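Long-range contact in hypothetical glycoside hydrolase (Bacteroides vulgatus, PDB 3S30), which is of unknown function but is probably a glycoside hydrolase or a related protein acting in carbohydrate metabolism, with a galactose-binding-like domain: residues D244-K255 with G316-K327. Residues are numbered along the deposited sequence; the frame is centred on the assembly and turned at random.
Sequences DVFNIYALFYEK and GYNVSIVLSASK
Tyr253 and Asn318 face each other as a hydrogen-bonded pair in two antiparallel strands, 247-254 and 317-324, in a buried part of a galactose-binding-like domain, consistent with its beta-sandwich fold. Asn318 CB sits over one face of the Tyr253 ring, 3.8 Å from its centroid, and the Asn318 amide reaches past the ring to give ND2 to Tyr253 OH at 3.1 Å, the hydroxyl lying nearly in the amide plane. The other end of that amide is held too: Lys255 NZ, brought round by a bend at chi3 (-78°), comes to Asn318 OD1 at 2.9 Å from above the carbonyl plane. Tyr253 OH also bonds to Phe210 O of strand 208-213, which pairs with the far edge of 317-324. A leucine in place of Tyr253 would probably cost Asn318 ND2 its hydroxyl partner and leave Phe210 O without this bond. Four residues back, Tyr249 repeats only the CH-pi part: its CG lies between backbone N and carbonyl carbon (chi1 67°), which puts one ring face over Val322, whose CB lies 3.8 Å from the centroid. On the reverse face, Ile248 CG2 meets Leu323 CD2 at 3.6 Å, and both Ile248 and Ile321 pack on Leu221 of strand 218-228. Farther along this face, the Phe252 and Tyr317 rings are near parallel (21°) but slid apart with little overlap. Beyond the strands, Asp244 OD2 accepts a bond from Ser326 OG on its syn side at 2.6 Å; Ser326 OG is also hydrogen-bonded to Thr171 OG1, and Asp244 OD2 to Ser338 OG and Ala335 N.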
loop_
_atom_site.group_PDB
_atom_site.type_symbol
_atom_site.label_atom_id
_atom_site.label_comp_id
_atom_site.label_asym_id
_atom_site.label_seq_id
_atom_site.Cartn_x
_atom_site.Cartn_y
_atom_site.Cartn_z
ATOM N N ASP A 244 -13.194 -9.981 7.060
ATOM C CA ASP A 244 -12.059 -9.092 6.839
ATOM C C ASP A 244 -12.474 -7.903 5.973
ATOM O O ASP A 244 -13.358 -8.033 5.103
ATOM C CB ASP A 244 -10.921 -9.854 6.141
ATOM C CG ASP A 244 -9.551 -9.195 6.333
ATOM O OD1 ASP A 244 -9.440 -8.131 7.004
ATOM O OD2 ASP A 244 -8.576 -9.765 5.794
ATOM N N VAL A 245 -11.864 -6.746 6.226
ATOM C CA VAL A 245 -12.060 -5.584 5.364
ATOM C C VAL A 245 -10.708 -5.087 4.892
ATOM O O VAL A 245 -9.681 -5.317 5.541
ATOM C CB VAL A 245 -12.909 -4.441 6.042
ATOM C CG1 VAL A 245 -14.243 -5.011 6.609
ATOM C CG2 VAL A 245 -12.110 -3.696 7.140
ATOM N N PHE A 246 -10.714 -4.442 3.733
ATOM C CA PHE A 246 -9.501 -3.946 3.110
ATOM C C PHE A 246 -9.375 -2.453 3.363
ATOM O O PHE A 246 -10.302 -1.828 3.866
ATOM C CB PHE A 246 -9.524 -4.237 1.605
ATOM C CG PHE A 246 -10.531 -3.410 0.810
ATOM C CD1 PHE A 246 -10.169 -2.189 0.260
ATOM C CD2 PHE A 246 -11.807 -3.891 0.561
ATOM C CE1 PHE A 246 -11.075 -1.442 -0.502
ATOM C CE2 PHE A 246 -12.716 -3.153 -0.200
ATOM C CZ PHE A 246 -12.345 -1.926 -0.727
ATOM N N ASN A 247 -8.238 -1.873 3.000
ATOM C CA ASN A 247 -8.081 -0.428 3.130
ATOM C C ASN A 247 -7.470 0.166 1.871
ATOM O O ASN A 247 -6.670 -0.464 1.203
ATOM C CB ASN A 247 -7.261 -0.056 4.384
ATOM C CG ASN A 247 -7.535 1.379 4.869
ATOM O OD1 ASN A 247 -8.294 2.120 4.253
ATOM N ND2 ASN A 247 -6.897 1.771 5.961
ATOM N N ILE A 248 -7.909 1.371 1.539
ATOM C CA ILE A 248 -7.301 2.186 0.498
ATOM C C ILE A 248 -7.265 3.610 1.042
ATOM O O ILE A 248 -8.284 4.128 1.525
ATOM C CB ILE A 248 -8.122 2.164 -0.822
ATOM C CG1 ILE A 248 -8.130 0.761 -1.442
ATOM C CG2 ILE A 248 -7.570 3.181 -1.852
ATOM C CD1 ILE A 248 -8.898 0.702 -2.801
ATOM N N TYR A 249 -6.091 4.231 0.983
ATOM C CA TYR A 249 -5.959 5.649 1.300
ATOM C C TYR A 249 -4.722 6.287 0.651
ATOM O O TYR A 249 -3.863 5.607 0.076
ATOM C CB TYR A 249 -5.942 5.869 2.816
ATOM C CG TYR A 249 -4.736 5.317 3.544
ATOM C CD1 TYR A 249 -4.705 3.996 3.971
ATOM C CD2 TYR A 249 -3.642 6.125 3.844
ATOM C CE1 TYR A 249 -3.623 3.488 4.654
ATOM C CE2 TYR A 249 -2.541 5.617 4.520
ATOM C CZ TYR A 249 -2.538 4.289 4.916
ATOM O OH TYR A 249 -1.462 3.760 5.598
ATOM N N ALA A 250 -4.651 7.611 0.747
ATOM C CA ALA A 250 -3.530 8.364 0.211
ATOM C C ALA A 250 -3.218 9.512 1.144
ATOM O O ALA A 250 -4.114 10.056 1.795
ATOM C CB ALA A 250 -3.842 8.880 -1.191
ATOM N N LEU A 251 -1.942 9.877 1.191
ATOM C CA LEU A 251 -1.450 10.899 2.095
ATOM C C LEU A 251 -0.766 12.000 1.291
ATOM O O LEU A 251 -0.152 11.733 0.256
ATOM C CB LEU A 251 -0.444 10.276 3.067
ATOM C CG LEU A 251 -0.918 9.064 3.878
ATOM C CD1 LEU A 251 0.261 8.370 4.543
ATOM C CD2 LEU A 251 -1.944 9.476 4.916
ATOM N N PHE A 252 -0.887 13.233 1.776
ATOM C CA PHE A 252 -0.141 14.369 1.251
ATOM C C PHE A 252 0.361 15.155 2.447
ATOM O O PHE A 252 -0.440 15.623 3.271
ATOM C CB PHE A 252 -1.052 15.245 0.382
ATOM C CG PHE A 252 -0.352 16.403 -0.266
ATOM C CD1 PHE A 252 0.736 16.194 -1.110
ATOM C CD2 PHE A 252 -0.789 17.708 -0.049
ATOM C CE1 PHE A 252 1.386 17.269 -1.717
ATOM C CE2 PHE A 252 -0.151 18.787 -0.652
ATOM C CZ PHE A 252 0.939 18.567 -1.483
ATOM N N TYR A 253 1.677 15.301 2.572
ATOM C CA TYR A 253 2.221 15.986 3.737
ATOM C C TYR A 253 3.441 16.845 3.455
ATOM O O TYR A 253 4.085 16.740 2.416
ATOM C CB TYR A 253 2.523 14.981 4.851
ATOM C CG TYR A 253 3.553 13.927 4.493
ATOM C CD1 TYR A 253 4.913 14.172 4.650
ATOM C CD2 TYR A 253 3.163 12.676 4.032
ATOM C CE1 TYR A 253 5.855 13.208 4.341
ATOM C CE2 TYR A 253 4.100 11.706 3.716
ATOM C CZ TYR A 253 5.441 11.972 3.875
ATOM O OH TYR A 253 6.371 11.007 3.559
ATOM N N GLU A 254 3.737 17.701 4.423
ATOM C CA GLU A 254 4.832 18.636 4.338
ATOM C C GLU A 254 6.026 18.022 5.057
ATOM O O GLU A 254 5.907 17.610 6.203
ATOM C CB GLU A 254 4.409 19.947 4.988
ATOM C CG GLU A 254 5.397 21.069 4.858
ATOM C CD GLU A 254 4.869 22.374 5.436
ATOM O OE1 GLU A 254 3.641 22.630 5.332
ATOM O OE2 GLU A 254 5.691 23.142 5.983
ATOM N N LYS A 255 7.166 17.944 4.379
ATOM C CA LYS A 255 8.390 17.443 5.007
ATOM C C LYS A 255 8.994 18.486 5.933
ATOM O O LYS A 255 8.800 19.690 5.739
ATOM C CB LYS A 255 9.412 17.017 3.949
ATOM C CG LYS A 255 9.066 15.684 3.283
ATOM C CD LYS A 255 10.086 15.270 2.253
ATOM C CE LYS A 255 9.913 16.024 0.940
ATOM N NZ LYS A 255 10.585 15.337 -0.199
ATOM N N GLY A 316 9.452 19.757 -1.246
ATOM C CA GLY A 316 9.321 19.616 0.207
ATOM C C GLY A 316 8.012 18.996 0.667
ATOM O O GLY A 316 7.678 19.044 1.856
ATOM N N TYR A 317 7.264 18.423 -0.276
ATOM C CA TYR A 317 6.009 17.748 0.023
ATOM C C TYR A 317 6.051 16.350 -0.554
ATOM O O TYR A 317 6.472 16.156 -1.699
ATOM C CB TYR A 317 4.823 18.522 -0.562
ATOM C CG TYR A 317 4.447 19.740 0.246
ATOM C CD1 TYR A 317 5.127 20.937 0.095
ATOM C CD2 TYR A 317 3.418 19.686 1.174
ATOM C CE1 TYR A 317 4.786 22.054 0.849
ATOM C CE2 TYR A 317 3.073 20.789 1.926
ATOM C CZ TYR A 317 3.759 21.972 1.761
ATOM O OH TYR A 317 3.411 23.068 2.522
ATOM N N ASN A 318 5.616 15.383 0.244
ATOM C CA ASN A 318 5.539 13.996 -0.193
ATOM C C ASN A 318 4.083 13.568 -0.355
ATOM O O ASN A 318 3.202 14.058 0.351
ATOM C CB ASN A 318 6.225 13.079 0.820
ATOM C CG ASN A 318 7.715 12.896 0.556
ATOM O OD1 ASN A 318 8.301 13.559 -0.293
ATOM N ND2 ASN A 318 8.331 11.991 1.299
ATOM N N VAL A 319 3.837 12.687 -1.319
ATOM C CA VAL A 319 2.559 12.015 -1.440
ATOM C C VAL A 319 2.787 10.529 -1.231
ATOM O O VAL A 319 3.911 10.033 -1.369
ATOM C CB VAL A 319 1.897 12.236 -2.824
ATOM C CG1 VAL A 319 2.481 11.263 -3.889
ATOM C CG2 VAL A 319 0.395 12.063 -2.719
ATOM N N SER A 320 1.714 9.831 -0.891
ATOM C CA SER A 320 1.715 8.386 -0.845
ATOM C C SER A 320 0.327 7.851 -1.134
ATOM O O SER A 320 -0.663 8.554 -0.981
ATOM C CB SER A 320 2.191 7.868 0.507
ATOM O OG SER A 320 2.504 6.480 0.422
ATOM N N ILE A 321 0.302 6.615 -1.610
ATOM C CA ILE A 321 -0.889 5.845 -1.827
ATOM C C ILE A 321 -0.625 4.520 -1.127
ATOM O O ILE A 321 0.441 3.925 -1.307
ATOM C CB ILE A 321 -1.109 5.576 -3.332
ATOM C CG1 ILE A 321 -1.407 6.889 -4.077
ATOM C CG2 ILE A 321 -2.226 4.529 -3.540
ATOM C CD1 ILE A 321 -1.370 6.742 -5.558
ATOM N N VAL A 322 -1.566 4.077 -0.299
ATOM C CA VAL A 322 -1.396 2.823 0.404
ATOM C C VAL A 322 -2.617 1.970 0.138
ATOM O O VAL A 322 -3.741 2.430 0.282
ATOM C CB VAL A 322 -1.191 3.028 1.921
ATOM C CG1 VAL A 322 -0.880 1.698 2.601
ATOM C CG2 VAL A 322 -0.075 4.080 2.211
ATOM N N LEU A 323 -2.381 0.722 -0.257
ATOM C CA LEU A 323 -3.448 -0.226 -0.565
ATOM C C LEU A 323 -3.214 -1.514 0.248
ATOM O O LEU A 323 -2.075 -1.967 0.362
ATOM C CB LEU A 323 -3.428 -0.528 -2.068
ATOM C CG LEU A 323 -3.339 0.708 -2.971
ATOM C CD1 LEU A 323 -2.900 0.360 -4.395
ATOM C CD2 LEU A 323 -4.664 1.452 -2.974
ATOM N N SER A 324 -4.272 -2.103 0.802
ATOM C CA SER A 324 -4.111 -3.330 1.604
ATOM C C SER A 324 -5.331 -4.232 1.531
ATOM O O SER A 324 -6.444 -3.756 1.669
ATOM C CB SER A 324 -3.849 -2.986 3.077
ATOM O OG SER A 324 -3.558 -4.159 3.832
ATOM N N ALA A 325 -5.112 -5.535 1.347
ATOM C CA ALA A 325 -6.207 -6.525 1.351
ATOM C C ALA A 325 -6.835 -6.723 2.734
ATOM O O ALA A 325 -7.992 -7.148 2.840
ATOM C CB ALA A 325 -5.730 -7.859 0.802
ATOM N N SER A 326 -6.085 -6.413 3.785
ATOM C CA SER A 326 -6.584 -6.537 5.165
ATOM C C SER A 326 -6.294 -5.273 5.981
ATOM O O SER A 326 -5.160 -5.026 6.364
ATOM C CB SER A 326 -5.967 -7.773 5.850
ATOM O OG SER A 326 -6.196 -8.946 5.081
ATOM N N LYS A 327 -7.333 -4.486 6.242
ATOM C CA LYS A 327 -7.196 -3.216 6.961
ATOM C C LYS A 327 -6.266 -3.323 8.167
ATOM O O LYS A 327 -5.375 -2.481 8.345
ATOM C CB LYS A 327 -8.563 -2.716 7.436
ATOM C CG LYS A 327 -8.496 -1.462 8.334
ATOM C CD LYS A 327 -9.888 -0.978 8.749
ATOM C CE LYS A 327 -9.822 0.381 9.472
ATOM N NZ LYS A 327 -8.784 0.422 10.574
#